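Local coordinates for protein putative secreted glycosylhydrolase (Parabacteroides distasonis ATCC 8503, PDB 3IMM) that probably acts as a secreted glycoside hydrolase of the 3-keto-disaccharide hydrolase family, with a concanavalin-like beta sandwich that here binds a sodium ion, at residues 65-70 with 132-137; 8-13 with 178-183; 96-101 with 159-164. One frame throughout, in Å; residues are numbered along the deposited sequence.

Contact 1: 65-70 with 132-137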
loop_
_atom_site.group_PDB
_atom_site.type_symbol
_atom_site.label_atom_id
_atom_site.label_comp_id
_atom_site.label_asym_id
_atom_site.label_seq_id
_atom_site.Cartn_x
_atom_site.Cartn_y
_atom_site.Cartn_z
ATOM N N VAL A 65 -0.597 1.033 0.901
ATOM C CA VAL A 65 -0.886 1.600 -0.390
ATOM C C VAL A 65 -1.903 0.656 -1.021
ATOM O O VAL A 65 -1.703 -0.578 -1.020
ATOM C CB VAL A 65 0.394 1.702 -1.233
ATOM C CG1 VAL A 65 0.085 2.326 -2.575
ATOM C CG2 VAL A 65 1.484 2.542 -0.464
ATOM N N VAL A 66 -2.985 1.213 -1.553
ATOM C CA VAL A 66 -4.042 0.408 -2.156
ATOM C C VAL A 66 -3.965 0.552 -3.661
ATOM O O VAL A 66 -3.854 1.647 -4.158
ATOM C CB VAL A 66 -5.423 0.807 -1.606
ATOM C CG1 VAL A 66 -6.526 -0.027 -2.218
ATOM C CG2 VAL A 66 -5.422 0.630 -0.072
ATOM N N VAL A 67 -3.976 -0.561 -4.375
ATOM C CA VAL A 67 -3.955 -0.553 -5.849
ATOM C C VAL A 67 -5.123 -1.398 -6.335
ATOM O O VAL A 67 -5.760 -2.152 -5.553
ATOM C CB VAL A 67 -2.597 -1.056 -6.445
ATOM C CG1 VAL A 67 -1.432 -0.151 -5.973
ATOM C CG2 VAL A 67 -2.312 -2.567 -6.098
ATOM N N TYR A 68 -5.452 -1.234 -7.611
ATOM C CA TYR A 68 -6.453 -2.066 -8.249
ATOM C C TYR A 68 -7.799 -1.970 -7.536
ATOM O O TYR A 68 -8.526 -2.977 -7.410
ATOM C CB TYR A 68 -5.974 -3.544 -8.251
ATOM C CG TYR A 68 -4.742 -3.874 -9.050
ATOM C CD1 TYR A 68 -4.201 -2.973 -9.949
ATOM C CD2 TYR A 68 -4.164 -5.164 -8.975
ATOM C CE1 TYR A 68 -3.100 -3.292 -10.695
ATOM C CE2 TYR A 68 -3.068 -5.503 -9.755
ATOM C CZ TYR A 68 -2.550 -4.567 -10.614
ATOM O OH TYR A 68 -1.477 -4.860 -11.410
ATOM N N CYS A 69 -8.132 -0.780 -7.054
ATOM C CA CYS A 69 -9.380 -0.589 -6.333
ATOM C C CYS A 69 -10.518 -0.327 -7.295
ATOM O O CYS A 69 -10.488 0.625 -8.035
ATOM C CB CYS A 69 -9.284 0.535 -5.297
ATOM S SG CYS A 69 -10.808 0.754 -4.447
ATOM N N THR A 70 -11.530 -1.193 -7.268
ATOM C CA THR A 70 -12.637 -1.111 -8.212
ATOM C C THR A 70 -13.865 -0.474 -7.547
ATOM O O THR A 70 -14.870 -0.248 -8.213
ATOM C CB THR A 70 -12.990 -2.510 -8.786
ATOM O OG1 THR A 70 -13.322 -3.401 -7.717
ATOM C CG2 THR A 70 -11.808 -3.101 -9.595
ATOM N N GLN A 132 -1.476 -9.354 -13.138
ATOM C CA GLN A 132 -1.467 -10.229 -11.938
ATOM C C GLN A 132 -0.140 -10.286 -11.179
ATOM O O GLN A 132 -0.067 -10.895 -10.101
ATOM C CB GLN A 132 -1.921 -11.645 -12.308
ATOM C CG GLN A 132 -3.416 -11.729 -12.487
ATOM C CD GLN A 132 -3.871 -13.122 -12.854
ATOM O OE1 GLN A 132 -3.214 -13.811 -13.604
ATOM N NE2 GLN A 132 -4.999 -13.527 -12.331
ATOM N N HIS A 133 0.910 -9.687 -11.739
ATOM C CA HIS A 133 2.232 -9.634 -11.100
ATOM C C HIS A 133 2.490 -8.284 -10.424
ATOM O O HIS A 133 2.503 -7.227 -11.098
ATOM C CB HIS A 133 3.312 -9.950 -12.133
ATOM C CG HIS A 133 3.109 -11.282 -12.783
ATOM N ND1 HIS A 133 3.550 -12.463 -12.218
ATOM C CD2 HIS A 133 2.438 -11.632 -13.913
ATOM C CE1 HIS A 133 3.197 -13.475 -12.993
ATOM N NE2 HIS A 133 2.517 -12.998 -14.026
ATOM N N ILE A 134 2.648 -8.333 -9.101
ATOM C CA ILE A 134 2.980 -7.171 -8.249
ATOM C C ILE A 134 4.341 -7.440 -7.613
ATOM O O ILE A 134 4.575 -8.519 -7.091
ATOM C CB ILE A 134 1.873 -6.947 -7.175
ATOM C CG1 ILE A 134 0.551 -6.661 -7.900
ATOM C CG2 ILE A 134 2.214 -5.769 -6.210
ATOM C CD1 ILE A 134 -0.654 -6.423 -7.005
HETATM N N MSE A 135 5.247 -6.478 -7.722
HETATM C CA MSE A 135 6.543 -6.528 -7.070
HETATM C C MSE A 135 6.668 -5.333 -6.133
HETATM O O MSE A 135 6.238 -4.223 -6.468
HETATM C CB MSE A 135 7.665 -6.499 -8.113
HETATM C CG MSE A 135 9.029 -6.203 -7.540
HETATM SE SE MSE A 135 10.415 -6.182 -8.911
HETATM C CE MSE A 135 10.345 -8.062 -9.491
ATOM N N VAL A 136 7.249 -5.556 -4.956
ATOM C CA VAL A 136 7.521 -4.460 -4.045
ATOM C C VAL A 136 9.029 -4.376 -3.825
ATOM O O VAL A 136 9.686 -5.336 -3.416
ATOM C CB VAL A 136 6.769 -4.590 -2.725
ATOM C CG1 VAL A 136 7.040 -3.410 -1.843
ATOM C CG2 VAL A 136 5.265 -4.761 -2.969
ATOM N N ILE A 137 9.561 -3.183 -4.057
ATOM C CA ILE A 137 10.935 -2.916 -3.833
ATOM C C ILE A 137 10.966 -1.883 -2.725
ATOM O O ILE A 137 10.422 -0.803 -2.896
ATOM C CB ILE A 137 11.598 -2.387 -5.116
ATOM C CG1 ILE A 137 11.377 -3.382 -6.275
ATOM C CG2 ILE A 137 13.105 -2.136 -4.850
ATOM C CD1 ILE A 137 11.154 -2.775 -7.576
#

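Contact 2: 8-13 with 178-183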
loop_
_atom_site.group_PDB
_atom_site.type_symbol
_atom_site.label_atom_id
_atom_site.label_comp_id
_atom_site.label_asym_id
_atom_site.label_seq_id
_atom_site.Cartn_x
_atom_site.Cartn_y
_atom_site.Cartn_z
ATOM N N LYS A 8 4.849 11.077 -13.450
ATOM C CA LYS A 8 4.056 12.230 -13.041
ATOM C C LYS A 8 3.640 12.073 -11.572
ATOM O O LYS A 8 3.477 10.928 -11.066
ATOM C CB LYS A 8 2.822 12.386 -13.935
ATOM C CG LYS A 8 1.699 11.426 -13.572
ATOM C CD LYS A 8 0.528 11.472 -14.557
ATOM C CE LYS A 8 -0.496 10.391 -14.202
ATOM N NZ LYS A 8 -1.724 10.320 -15.045
ATOM N N PRO A 9 3.470 13.211 -10.886
ATOM C CA PRO A 9 2.936 13.172 -9.549
ATOM C C PRO A 9 1.568 12.455 -9.540
ATOM O O PRO A 9 0.696 12.749 -10.364
ATOM C CB PRO A 9 2.813 14.650 -9.187
ATOM C CG PRO A 9 2.872 15.371 -10.441
ATOM C CD PRO A 9 3.740 14.606 -11.313
ATOM N N LEU A 10 1.401 11.499 -8.647
ATOM C CA LEU A 10 0.203 10.671 -8.668
ATOM C C LEU A 10 -1.057 11.522 -8.503
ATOM O O LEU A 10 -2.087 11.216 -9.082
ATOM C CB LEU A 10 0.279 9.621 -7.546
ATOM C CG LEU A 10 -0.907 8.683 -7.383
ATOM C CD1 LEU A 10 -1.099 7.763 -8.645
ATOM C CD2 LEU A 10 -0.766 7.860 -6.052
ATOM N N PHE A 11 -0.987 12.560 -7.680
ATOM C CA PHE A 11 -2.171 13.331 -7.365
ATOM C C PHE A 11 -2.088 14.702 -8.001
ATOM O O PHE A 11 -2.856 15.584 -7.639
ATOM C CB PHE A 11 -2.412 13.450 -5.838
ATOM C CG PHE A 11 -2.624 12.138 -5.134
ATOM C CD1 PHE A 11 -3.545 11.198 -5.610
ATOM C CD2 PHE A 11 -1.915 11.843 -3.971
ATOM C CE1 PHE A 11 -3.734 9.992 -4.956
ATOM C CE2 PHE A 11 -2.142 10.655 -3.281
ATOM C CZ PHE A 11 -3.043 9.718 -3.779
ATOM N N GLY A 12 -1.192 14.864 -8.971
ATOM C CA GLY A 12 -0.914 16.149 -9.568
ATOM C C GLY A 12 -0.331 17.113 -8.572
ATOM O O GLY A 12 0.133 16.708 -7.530
ATOM N N LYS A 13 -0.393 18.405 -8.880
ATOM C CA LYS A 13 0.013 19.448 -7.935
ATOM C C LYS A 13 -1.171 19.859 -7.096
ATOM O O LYS A 13 -2.306 19.920 -7.578
ATOM C CB LYS A 13 0.521 20.662 -8.675
ATOM C CG LYS A 13 1.588 20.378 -9.711
ATOM C CD LYS A 13 1.725 21.589 -10.665
ATOM C CE LYS A 13 2.963 22.395 -10.370
ATOM N NZ LYS A 13 4.197 21.562 -10.642
ATOM N N GLY A 178 -7.600 -0.344 -11.441
ATOM C CA GLY A 178 -8.502 0.440 -10.596
ATOM C C GLY A 178 -7.811 1.640 -9.989
ATOM O O GLY A 178 -6.706 2.022 -10.390
ATOM N N PHE A 179 -8.453 2.218 -8.988
ATOM C CA PHE A 179 -7.944 3.427 -8.368
ATOM C C PHE A 179 -6.774 3.058 -7.447
ATOM O O PHE A 179 -6.674 1.913 -7.008
ATOM C CB PHE A 179 -9.044 4.147 -7.596
ATOM C CG PHE A 179 -10.236 4.480 -8.433
ATOM C CD1 PHE A 179 -10.261 5.627 -9.186
ATOM C CD2 PHE A 179 -11.328 3.633 -8.487
ATOM C CE1 PHE A 179 -11.349 5.929 -9.950
ATOM C CE2 PHE A 179 -12.445 3.944 -9.259
ATOM C CZ PHE A 179 -12.440 5.087 -9.990
ATOM N N ILE A 180 -5.912 4.056 -7.210
ATOM C CA ILE A 180 -4.839 3.986 -6.263
ATOM C C ILE A 180 -5.177 4.896 -5.078
ATOM O O ILE A 180 -5.716 5.998 -5.243
ATOM C CB ILE A 180 -3.467 4.348 -6.929
ATOM C CG1 ILE A 180 -3.153 3.368 -8.057
ATOM C CG2 ILE A 180 -2.363 4.318 -5.917
ATOM C CD1 ILE A 180 -1.916 3.700 -8.921
ATOM N N GLY A 181 -4.934 4.409 -3.873
ATOM C CA GLY A 181 -5.128 5.221 -2.692
ATOM C C GLY A 181 -4.135 4.982 -1.570
ATOM O O GLY A 181 -3.383 4.024 -1.574
ATOM N N LEU A 182 -4.137 5.917 -0.629
ATOM C CA LEU A 182 -3.424 5.804 0.632
ATOM C C LEU A 182 -4.448 5.855 1.748
ATOM O O LEU A 182 -5.486 6.515 1.646
ATOM C CB LEU A 182 -2.425 6.942 0.802
ATOM C CG LEU A 182 -1.357 7.092 -0.270
ATOM C CD1 LEU A 182 -0.585 8.404 -0.085
ATOM C CD2 LEU A 182 -0.423 5.841 -0.241
ATOM N N GLN A 183 -4.151 5.123 2.807
ATOM C CA GLN A 183 -5.034 5.055 3.954
ATOM C C GLN A 183 -4.717 6.144 4.959
ATOM O O GLN A 183 -3.576 6.590 5.073
ATOM C CB GLN A 183 -4.941 3.681 4.584
ATOM C CG GLN A 183 -5.407 2.603 3.639
ATOM C CD GLN A 183 -5.008 1.254 4.109
ATOM O OE1 GLN A 183 -5.472 0.800 5.155
ATOM N NE2 GLN A 183 -4.138 0.593 3.352
#

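Contact 3: 96-101 with 159-164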
loop_
_atom_site.group_PDB
_atom_site.type_symbol
_atom_site.label_atom_id
_atom_site.label_comp_id
_atom_site.label_asym_id
_atom_site.label_seq_id
_atom_site.Cartn_x
_atom_site.Cartn_y
_atom_site.Cartn_z
ATOM N N LYS A 96 2.542 -11.476 12.038
ATOM C CA LYS A 96 2.354 -12.381 10.904
ATOM C C LYS A 96 3.211 -11.834 9.767
ATOM O O LYS A 96 3.367 -10.639 9.665
ATOM C CB LYS A 96 0.873 -12.454 10.489
ATOM C CG LYS A 96 -0.072 -13.059 11.518
ATOM N N PRO A 97 3.810 -12.703 8.937
ATOM C CA PRO A 97 4.587 -12.189 7.802
ATOM C C PRO A 97 3.862 -11.205 6.900
ATOM O O PRO A 97 4.500 -10.296 6.379
ATOM C CB PRO A 97 4.972 -13.445 7.016
ATOM C CG PRO A 97 4.863 -14.555 7.948
ATOM C CD PRO A 97 3.880 -14.176 9.038
ATOM N N TYR A 98 2.555 -11.371 6.692
ATOM C CA TYR A 98 1.799 -10.449 5.800
ATOM C C TYR A 98 1.460 -9.097 6.448
ATOM O O TYR A 98 0.824 -8.235 5.818
ATOM C CB TYR A 98 0.551 -11.123 5.210
ATOM C CG TYR A 98 -0.581 -11.569 6.173
ATOM C CD1 TYR A 98 -1.089 -10.719 7.145
ATOM C CD2 TYR A 98 -1.201 -12.819 6.016
ATOM C CE1 TYR A 98 -2.148 -11.113 7.997
ATOM C CE2 TYR A 98 -2.251 -13.223 6.868
ATOM C CZ TYR A 98 -2.719 -12.352 7.839
ATOM O OH TYR A 98 -3.760 -12.730 8.628
ATOM N N GLU A 99 1.880 -8.919 7.702
ATOM C CA GLU A 99 1.753 -7.645 8.410
ATOM C C GLU A 99 3.036 -6.824 8.359
ATOM O O GLU A 99 3.042 -5.689 8.796
ATOM C CB GLU A 99 1.366 -7.855 9.866
ATOM C CG GLU A 99 0.082 -8.622 10.028
ATOM C CD GLU A 99 -0.311 -8.802 11.481
ATOM O OE1 GLU A 99 0.572 -9.126 12.323
ATOM O OE2 GLU A 99 -1.510 -8.616 11.756
ATOM N N LYS A 100 4.096 -7.363 7.776
ATOM C CA LYS A 100 5.372 -6.677 7.697
ATOM C C LYS A 100 5.420 -5.686 6.557
ATOM O O LYS A 100 4.654 -5.785 5.597
ATOM C CB LYS A 100 6.503 -7.697 7.490
ATOM C CG LYS A 100 6.578 -8.771 8.549
ATOM C CD LYS A 100 6.579 -8.202 9.950
ATOM C CE LYS A 100 6.766 -9.323 10.978
ATOM N NZ LYS A 100 6.428 -8.844 12.316
ATOM N N CYS A 101 6.363 -4.753 6.646
ATOM C CA CYS A 101 6.444 -3.676 5.655
ATOM C C CYS A 101 6.810 -4.239 4.284
ATOM O O CYS A 101 7.760 -5.014 4.179
ATOM C CB CYS A 101 7.451 -2.628 6.098
ATOM S SG CYS A 101 7.305 -1.118 5.203
ATOM N N ASP A 159 0.968 -19.676 1.167
ATOM C CA ASP A 159 1.878 -19.997 2.289
ATOM C C ASP A 159 1.212 -20.708 3.487
ATOM O O ASP A 159 1.879 -21.024 4.459
ATOM C CB ASP A 159 2.639 -18.735 2.747
ATOM C CG ASP A 159 1.793 -17.810 3.637
ATOM O OD1 ASP A 159 0.595 -18.076 3.902
ATOM O OD2 ASP A 159 2.358 -16.801 4.082
ATOM N N GLY A 160 -0.089 -20.968 3.399
ATOM C CA GLY A 160 -0.799 -21.777 4.415
ATOM C C GLY A 160 -1.535 -21.000 5.495
ATOM O O GLY A 160 -2.326 -21.572 6.243
ATOM N N SER A 161 -1.283 -19.693 5.567
ATOM C CA SER A 161 -1.910 -18.829 6.543
ATOM C C SER A 161 -3.346 -18.499 6.130
ATOM O O SER A 161 -3.683 -18.464 4.944
ATOM C CB SER A 161 -1.099 -17.538 6.716
ATOM O OG SER A 161 -1.086 -16.765 5.529
ATOM N N ASP A 162 -4.194 -18.235 7.111
ATOM C CA ASP A 162 -5.594 -17.919 6.790
ATOM C C ASP A 162 -5.689 -16.452 6.392
ATOM O O ASP A 162 -5.048 -15.614 6.998
ATOM C CB ASP A 162 -6.568 -18.280 7.916
ATOM C CG ASP A 162 -6.270 -17.552 9.197
ATOM O OD1 ASP A 162 -5.216 -17.861 9.783
ATOM O OD2 ASP A 162 -7.094 -16.704 9.631
ATOM N N ILE A 163 -6.498 -16.184 5.363
ATOM C CA ILE A 163 -6.808 -14.824 4.924
ATOM C C ILE A 163 -7.864 -14.242 5.860
ATOM O O ILE A 163 -8.870 -14.900 6.118
ATOM C CB ILE A 163 -7.341 -14.808 3.451
ATOM C CG1 ILE A 163 -6.239 -15.304 2.459
ATOM C CG2 ILE A 163 -7.818 -13.404 3.093
ATOM C CD1 ILE A 163 -6.757 -15.864 1.137
ATOM N N PRO A 164 -7.662 -13.003 6.344
ATOM C CA PRO A 164 -8.666 -12.410 7.243
ATOM C C PRO A 164 -10.059 -12.479 6.651
ATOM O O PRO A 164 -10.232 -12.324 5.436
ATOM C CB PRO A 164 -8.212 -10.985 7.371
ATOM C CG PRO A 164 -6.768 -11.012 7.136
ATOM C CD PRO A 164 -6.536 -12.093 6.110
HETATM O O HOH W 1 -3.453 -15.469 9.530
#

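Contact 1: 65-70 with 132-137
Val-67 and Tyr-68 meet Ile-134 across the interior of a concanavalin-like beta sandwich, a compact example of how two stacked sheets are joined by side chains rather than by backbone pairing. The CA atoms of Val-67 and Ile-134 lie 9.9 Å apart, a spacing that suits face-to-face packing and is too wide for backbone pairing.

The packing is wholly apolar, and the delta methyl of Ile-134 is its centre. With its side chain fully extended (chi2 180°), Ile-134 carries CD1 into the angle between the two neighbours. CD1 lies 3.8 Å from CE2 of Tyr-68, approaching the ring obliquely, while the two side chains run past one another in opposite senses. The same CD1 is 4.3 Å from CG2 of Val-67. That valine methyl in turn covers a face of the Tyr-68 ring, 4.1 Å above its plane and displaced toward the rim.

Backbone shape explains why two consecutive residues both face the opposite sheet. Tyr-68 has left-handed angles (phi 58°, psi 37°), and the chain turns a corner there.

The polar part is confined to the phenol. Tyr-68 OH hydrogen-bonds to the carbonyl O of Gly-131, just before 132-137, which fixes the far end of the ring and satisfies a hydroxyl on a buried side chain.

Phe-49 of strand 49-57 touches both Val-67 and Tyr-68, and Ile-127 of strand 122-130 lies beside Ile-134. Strand 62-69 itself runs between strands 179-182 and 80-85 of the five-stranded sheet, facing strand 133-138 in the six-stranded one.

Contact 2: 8-13 with 178-183
Leu-10 and Phe-11, the middle pair of a type I beta turn, pack onto Ile-180 and Leu-182 at one side of the concanavalin-like sandwich, where the turn after an outermost strand is folded against the opposite sheet. Strand 8-9 leads in, held to strand 191-200 of the six-stranded sheet. Pro-9 opens the turn, its O accepting a hydrogen bond from Gly-12 N at 3.2 Å. Leu-10 follows, its CB directed toward strand 179-182. Its CG stands opposite the backbone N (chi1 178°), which sends both methyls forward: CD2 reaches CG2 of Ile-180 at 3.9 Å, and CD1 lies 4.2 Å from CD1 of Ile-180, the chains crossing at a slant. CD2 also covers the ring of Phe-11, 3.7 Å above one face and off toward the rim, so a single methyl fills the corner between isoleucine and phenylalanine. Phe-11 continues the line along the strand, with Thr-42 of strand 40-42 touching both it and Leu-10. Gly-12 closes the turn with a positive phi of 64°, an angle that favours glycine. The ring of Phe-11 meets the strand by its edge, CE2 lying 4.2 Å from CD1 of Leu-182, a methyl close to the plane of the ring.

Contact 3: 96-101 with 159-164
Tyr-98 faces Ser-161, Asp-162 and Pro-164 from a side chain whose CG sits between the backbone N and the carbonyl carbon (chi1 64°), the crowded position, and Ser-161 OG adopts the same one (chi1 65°). These two torsions bring the phenol and the serine hydroxyl to the same seam between two surface loops.

The tyrosine enters edge first. Ser-161 OG lies 4.0 Å from CE2, near the plane of the ring, and the carbonyl O of Asp-162 comes to the same edge. Pro-164 approaches from the opposite direction and meets the ring obliquely, its CG 3.8 Å from Tyr-98 OH. CB of Lys-96 covers one face near the rim, and Tyr-105 makes an edge-to-face ring contact.

Water completes the join. It lies 2.9 Å from Tyr-98 OH and donates a hydrogen bond to OD1 of Asp-162, 3.0 Å away.

Behind this surface each loop is braced internally. Asp-159 OD1 accepts Ser-161 OG at 2.7 Å on its syn lone pair and, on its anti side but out of the carboxylate plane, Ser-161 N, the bond that makes an Asx turn; Asn-157 ND2 also bonds to Ser-161 OG and helps place it. Across the seam Glu-99 OE1, met from above the carboxylate plane, accepts Lys-96 N at 3.1 Å, and Glu-99 O binds NE2 of Gln-83, a residue of the sodium site.

A leucine in place of Tyr-98 would probably leave the bridging water without its phenol partner and open a gap beside Pro-164.

With a water as the hydrogen-bonded link and the rest van der Waals contact, the chemistry implies a modest join between loops that each carry hydrogen bonds of their own.

Overall arrangement
From the N terminus, residues 8-13 wait for nearly the whole chain before 178-183 completes contact 2, the outermost loop, which encloses the other two. Within it, 65-70 closes onto 132-137 as contact 1. Residues 96-101 lie inside that inner loop but their partner 159-164 lies beyond it, so contact 3 crosses contact 1 while remaining nested in contact 2. Contacts 1 and 2 both bind the five-stranded sheet to the six-stranded one and touch through adjacent strands 62-69 and 179-182. Contact 3, its centre about 26 Å from that of contact 2 across the chain's centre, instead ties the loop holding 96-101, which passes near the sodium ion, to the loop holding 159-164.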